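Local coordinates for superoxide dismutase (Candida albicans, PDB 4GUN), which probably converts superoxide into hydrogen peroxide and molecular oxygen, using a bound manganese ion, and so protects the cell from toxic radicals, at residues T100-G105 with E199-Y204; G105-A110 with G145-V150. The protein carries 2 engineered substitutions. All coordinates share one frame; numbering follows the deposited sequence.

Interaction 1: T100-G105 with E199-Y204. With SO4 (sulfate ion), chain R.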
loop_
_atom_site.group_PDB
_atom_site.type_symbol
_atom_site.label_atom_id
_atom_site.label_comp_id
_atom_site.label_asym_id
_atom_site.label_seq_id
_atom_site.Cartn_x
_atom_site.Cartn_y
_atom_site.Cartn_z
ATOM N N THR A 100 17.909 -31.481 -14.152
ATOM C CA THR A 100 16.502 -31.845 -14.422
ATOM C C THR A 100 15.961 -33.014 -13.610
ATOM O O THR A 100 14.741 -33.182 -13.540
ATOM C CB THR A 100 16.228 -31.989 -15.913
ATOM O OG1 THR A 100 17.201 -32.866 -16.474
ATOM C CG2 THR A 100 16.223 -30.656 -16.633
ATOM N N SER A 101 16.864 -33.812 -12.981
ATOM C CA SER A 101 16.494 -34.949 -12.129
ATOM C C SER A 101 16.355 -34.513 -10.660
ATOM O O SER A 101 15.806 -35.270 -9.860
ATOM C CB SER A 101 17.502 -36.090 -12.266
ATOM O OG SER A 101 18.752 -35.735 -11.699
ATOM N N SER A 102 16.851 -33.292 -10.299
ATOM C CA SER A 102 16.706 -32.761 -8.933
ATOM C C SER A 102 15.242 -32.389 -8.720
ATOM O O SER A 102 14.529 -32.158 -9.710
ATOM C CB SER A 102 17.625 -31.558 -8.691
ATOM O OG SER A 102 17.222 -30.380 -9.375
ATOM N N ALA A 103 14.780 -32.341 -7.446
ATOM C CA ALA A 103 13.378 -31.984 -7.124
ATOM C C ALA A 103 12.951 -30.658 -7.759
ATOM O O ALA A 103 11.869 -30.585 -8.355
ATOM C CB ALA A 103 13.153 -31.973 -5.611
ATOM N N LEU A 104 13.829 -29.630 -7.707
ATOM C CA LEU A 104 13.554 -28.328 -8.326
ATOM C C LEU A 104 13.489 -28.453 -9.850
ATOM O O LEU A 104 12.546 -27.945 -10.448
ATOM C CB LEU A 104 14.603 -27.258 -7.916
ATOM C CG LEU A 104 14.482 -25.910 -8.660
ATOM C CD1 LEU A 104 13.181 -25.182 -8.338
ATOM C CD2 LEU A 104 15.705 -25.039 -8.467
ATOM N N GLY A 105 14.492 -29.104 -10.450
ATOM C CA GLY A 105 14.595 -29.315 -11.894
ATOM C C GLY A 105 13.408 -30.060 -12.464
ATOM O O GLY A 105 12.920 -29.721 -13.542
ATOM N N GLU A 199 22.256 -23.479 -5.544
ATOM C CA GLU A 199 21.682 -22.926 -4.316
ATOM C C GLU A 199 20.162 -23.049 -4.383
ATOM O O GLU A 199 19.552 -23.443 -3.398
ATOM C CB GLU A 199 22.116 -21.457 -4.062
ATOM C CG GLU A 199 21.509 -20.813 -2.807
ATOM C CD GLU A 199 21.754 -21.495 -1.467
ATOM O OE1 GLU A 199 22.791 -22.178 -1.330
ATOM O OE2 GLU A 199 20.917 -21.339 -0.549
ATOM N N ALA A 200 19.569 -22.749 -5.556
ATOM C CA ALA A 200 18.136 -22.841 -5.797
ATOM C C ALA A 200 17.628 -24.282 -5.533
ATOM O O ALA A 200 16.608 -24.472 -4.854
ATOM C CB ALA A 200 17.843 -22.405 -7.224
ATOM N N GLU A 201 18.369 -25.297 -6.042
ATOM C CA GLU A 201 18.068 -26.718 -5.844
ATOM C C GLU A 201 18.059 -27.070 -4.341
ATOM O O GLU A 201 17.131 -27.724 -3.862
ATOM C CB GLU A 201 19.138 -27.586 -6.530
ATOM C CG GLU A 201 19.098 -27.614 -8.041
ATOM C CD GLU A 201 20.185 -28.473 -8.656
ATOM O OE1 GLU A 201 20.758 -29.330 -7.948
ATOM O OE2 GLU A 201 20.484 -28.268 -9.851
ATOM N N SER A 202 19.095 -26.640 -3.606
ATOM C CA SER A 202 19.209 -26.890 -2.167
ATOM C C SER A 202 18.030 -26.249 -1.407
ATOM O O SER A 202 17.467 -26.888 -0.513
ATOM C CB SER A 202 20.539 -26.352 -1.642
ATOM O OG SER A 202 20.678 -26.620 -0.258
ATOM N N ARG A 203 17.640 -25.009 -1.782
ATOM C CA ARG A 203 16.526 -24.291 -1.154
ATOM C C ARG A 203 15.200 -25.017 -1.325
ATOM O O ARG A 203 14.428 -25.109 -0.366
ATOM C CB ARG A 203 16.430 -22.863 -1.686
ATOM C CG ARG A 203 17.506 -21.972 -1.138
ATOM C CD ARG A 203 17.456 -20.625 -1.795
ATOM N NE ARG A 203 18.540 -19.762 -1.333
ATOM C CZ ARG A 203 18.848 -18.597 -1.885
ATOM N NH1 ARG A 203 18.162 -18.146 -2.932
ATOM N NH2 ARG A 203 19.870 -17.896 -1.434
ATOM N N TYR A 204 14.944 -25.542 -2.528
ATOM C CA TYR A 204 13.735 -26.299 -2.850
ATOM C C TYR A 204 13.629 -27.600 -2.001
ATOM O O TYR A 204 12.549 -27.924 -1.488
ATOM C CB TYR A 204 13.695 -26.646 -4.348
ATOM C CG TYR A 204 12.345 -27.164 -4.801
ATOM C CD1 TYR A 204 12.033 -28.523 -4.723
ATOM C CD2 TYR A 204 11.365 -26.296 -5.268
ATOM C CE1 TYR A 204 10.770 -28.996 -5.073
ATOM C CE2 TYR A 204 10.101 -26.764 -5.633
ATOM C CZ TYR A 204 9.805 -28.111 -5.521
ATOM O OH TYR A 204 8.565 -28.573 -5.893
HETATM S S SO4 R . 17.552 -33.101 -4.616
HETATM O O1 SO4 R . 17.155 -33.822 -3.408
HETATM O O2 SO4 R . 16.361 -32.805 -5.389
HETATM O O3 SO4 R . 18.243 -31.858 -4.256
HETATM O O4 SO4 R . 18.458 -33.918 -5.426
HETATM O O HOH W 1 15.905 -29.711 -5.644
#

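Interaction 2: G105-A110 with G145-V150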
loop_
_atom_site.group_PDB
_atom_site.type_symbol
_atom_site.label_atom_id
_atom_site.label_comp_id
_atom_site.label_asym_id
_atom_site.label_seq_id
_atom_site.Cartn_x
_atom_site.Cartn_y
_atom_site.Cartn_z
ATOM N N GLY A 105 14.492 -29.104 -10.450
ATOM C CA GLY A 105 14.595 -29.315 -11.894
ATOM C C GLY A 105 13.408 -30.060 -12.464
ATOM O O GLY A 105 12.920 -29.721 -13.542
ATOM N N LYS A 106 12.928 -31.062 -11.724
ATOM C CA LYS A 106 11.743 -31.858 -12.061
ATOM C C LYS A 106 10.502 -30.957 -12.018
ATOM O O LYS A 106 9.659 -31.048 -12.908
ATOM C CB LYS A 106 11.556 -33.016 -11.051
ATOM C CG LYS A 106 12.256 -34.309 -11.450
ATOM C CD LYS A 106 11.553 -35.553 -10.884
ATOM C CE LYS A 106 11.991 -35.904 -9.485
ATOM N NZ LYS A 106 11.244 -37.073 -8.955
ATOM N N GLN A 107 10.400 -30.082 -11.000
ATOM C CA GLN A 107 9.261 -29.161 -10.872
ATOM C C GLN A 107 9.210 -28.119 -11.999
ATOM O O GLN A 107 8.129 -27.880 -12.524
ATOM C CB GLN A 107 9.186 -28.526 -9.479
ATOM C CG GLN A 107 7.795 -27.970 -9.137
ATOM C CD GLN A 107 6.734 -29.025 -8.910
ATOM O OE1 GLN A 107 7.018 -30.160 -8.515
ATOM N NE2 GLN A 107 5.479 -28.655 -9.109
ATOM N N ILE A 108 10.377 -27.543 -12.387
ATOM C CA ILE A 108 10.514 -26.573 -13.482
ATOM C C ILE A 108 10.006 -27.202 -14.783
ATOM O O ILE A 108 9.225 -26.573 -15.500
ATOM C CB ILE A 108 11.977 -26.052 -13.624
ATOM C CG1 ILE A 108 12.392 -25.203 -12.383
ATOM C CG2 ILE A 108 12.187 -25.264 -14.954
ATOM C CD1 ILE A 108 13.846 -24.911 -12.274
ATOM N N VAL A 109 10.454 -28.440 -15.068
ATOM C CA VAL A 109 10.089 -29.183 -16.272
ATOM C C VAL A 109 8.585 -29.463 -16.293
ATOM O O VAL A 109 7.921 -29.178 -17.297
ATOM C CB VAL A 109 10.962 -30.448 -16.470
ATOM C CG1 VAL A 109 10.377 -31.368 -17.543
ATOM C CG2 VAL A 109 12.409 -30.073 -16.802
ATOM N N ALA A 110 8.039 -29.944 -15.170
ATOM C CA ALA A 110 6.601 -30.235 -15.065
ATOM C C ALA A 110 5.739 -28.993 -15.308
ATOM O O ALA A 110 4.785 -29.056 -16.083
ATOM C CB ALA A 110 6.287 -30.825 -13.692
ATOM N N GLY A 145 4.026 -28.239 -3.495
ATOM C CA GLY A 145 5.368 -27.738 -3.796
ATOM C C GLY A 145 5.440 -26.988 -5.115
ATOM O O GLY A 145 6.490 -26.983 -5.762
ATOM N N ALA A 146 4.329 -26.337 -5.523
ATOM C CA ALA A 146 4.250 -25.598 -6.787
ATOM C C ALA A 146 5.073 -24.318 -6.776
ATOM O O ALA A 146 5.094 -23.572 -5.797
ATOM C CB ALA A 146 2.809 -25.266 -7.143
ATOM N N LEU A 147 5.708 -24.058 -7.907
ATOM C CA LEU A 147 6.525 -22.889 -8.120
ATOM C C LEU A 147 5.649 -21.768 -8.661
ATOM O O LEU A 147 4.626 -22.018 -9.308
ATOM C CB LEU A 147 7.623 -23.207 -9.151
ATOM C CG LEU A 147 8.694 -24.230 -8.749
ATOM C CD1 LEU A 147 9.502 -24.637 -9.959
ATOM C CD2 LEU A 147 9.607 -23.690 -7.610
ATOM N N ASP A 148 6.066 -20.523 -8.396
ATOM C CA ASP A 148 5.406 -19.332 -8.907
ATOM C C ASP A 148 6.434 -18.218 -8.923
ATOM O O ASP A 148 7.452 -18.324 -8.242
ATOM C CB ASP A 148 4.183 -18.946 -8.061
ATOM C CG ASP A 148 3.209 -17.935 -8.686
ATOM O OD1 ASP A 148 3.130 -17.865 -9.956
ATOM O OD2 ASP A 148 2.506 -17.246 -7.919
ATOM N N VAL A 149 6.206 -17.191 -9.741
ATOM C CA VAL A 149 7.091 -16.024 -9.789
ATOM C C VAL A 149 6.272 -14.885 -9.175
ATOM O O VAL A 149 5.144 -14.647 -9.622
ATOM C CB VAL A 149 7.636 -15.663 -11.210
ATOM C CG1 VAL A 149 8.696 -14.558 -11.118
ATOM C CG2 VAL A 149 8.221 -16.891 -11.918
ATOM N N VAL A 150 6.815 -14.228 -8.130
ATOM C CA VAL A 150 6.158 -13.118 -7.404
ATOM C C VAL A 150 7.096 -11.889 -7.323
ATOM O O VAL A 150 8.304 -12.028 -7.457
ATOM C CB VAL A 150 5.657 -13.581 -5.989
ATOM C CG1 VAL A 150 6.810 -13.949 -5.081
ATOM C CG2 VAL A 150 4.776 -12.536 -5.305
#

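Interaction 1: T100-G105 with E199-Y204
L104 and Y204 carry most of this contact. Their side chains cross obliquely where the first turn of helix 103-112 meets helix 197-205. L104 CA lies over one face of the Y204 ring, displaced toward the rim. L104 CA is 4.1 Å from the centroid of the Y204 ring, a CH-pi contact. L104 CB packs on Y204 CB at 3.7 Å. L104 CG stands anti to the backbone N (chi1 173°), and beyond it the two methyls part. L104 CD1 touches the same ring at Y204 CD2, 3.7 Å away. L104 CD2 meets A200 CB at 3.6 Å and also lies against the peptide between A200 and E201. A103 CB comes to Y204 CD1 obliquely, at 3.7 Å.

S102 is the N-cap of helix 103-112. Its OG accepts from G105 N at 3.2 Å, with an angle of 157° at the hydrogen. The same OG packs beside the carboxylate carbon of E201. Both residues have their polar partner in D99: D99 N donates to E201 OE2, and S102 OG donates to D99 O. A sulfate, probably from the crystallisation liquor, sits at the helix start. A103 N donates to sulfate O2 at 2.6 Å in a nearly straight bond (175°). L104 N donates to a water, 2.9 Å from its O, which is also within reach of E201 O and sulfate O2.

The apolar part thus joins the two helices, while cap, sulfate and water each take an N-H of the first turn. An anion here would be favoured by the positive end of the helix dipole.

Interaction 2: G105-A110 with G145-V150
Q107 lays CB, CG, CD and NE2 against G145, A146 and L147. Q107 CB is 3.9 Å from L147 CD1. Q107 CG is anti to the backbone N (chi1 -160°), which brings it against two neighbours. Q107 CG is 3.8 Å from L147 CD1 and also 3.8 Å from G145 O. The chain then bends at chi2 (70°). Q107 CD stays against G145 O, again at 3.8 Å. At the tip, Q107 NE2 is 3.9 Å from G145 O, without a hydrogen bond, and also near A146 CA. G145 O is hydrogen-bonded to Y204 OH. The hydrogen-bond partner of Q107 NE2 is OE1 of Q111, one turn further along the same helix. Q111 OE1 also accepts from L147 N, so this one oxygen bridges the end of Q107 to the strand backbone.

L147 runs past Q107 in the opposite direction. Its CB points toward the helix, and CD1 fits against both Q107 and I108. I108 approaches it at a slant, with I108 CG1 3.8 Å from L147 CD1. L104, Y112 and Y204 also pack on L147, so the leucine is buried. G145 has a positive phi, a shape that glycine adopts readily, and leads the chain into the strand.

The axes of the helix and strand segments approach to 8.8 Å and cross at -70°. Strand 146-153 is an outer strand of the sheet within this chain. Its backbone pairs with strand 133-140. L147 O also accepts from N143 ND2 of the second subunit, which places the strand near a subunit boundary. Helix 103-112 packs by one side on the start of this strand. A small three-stranded antiparallel sheet with helices packed around it is characteristic of the C-terminal alpha/beta domain of iron/manganese superoxide dismutases.

The two contacts have centres about 10 Å apart and lie on the same side of the chain's centre. Both use helix 103-112 and share G105. Interaction 1 takes the start of this helix, and interaction 2 its middle. Along the chain, interaction 2 is nested inside the loop closed by interaction 1: the helix meets strand 146-153 first and helix 197-205 much later. The hydrogen bond between Y204 OH and G145 O joins the two contacts, and Y204 also packs on Q107 and L147. Helix 103-112, helix 197-205 and the start of strand 146-153 thus pack together in the C-terminal domain. Both contacts lie away from the manganese site, so they are parts of the domain's packing.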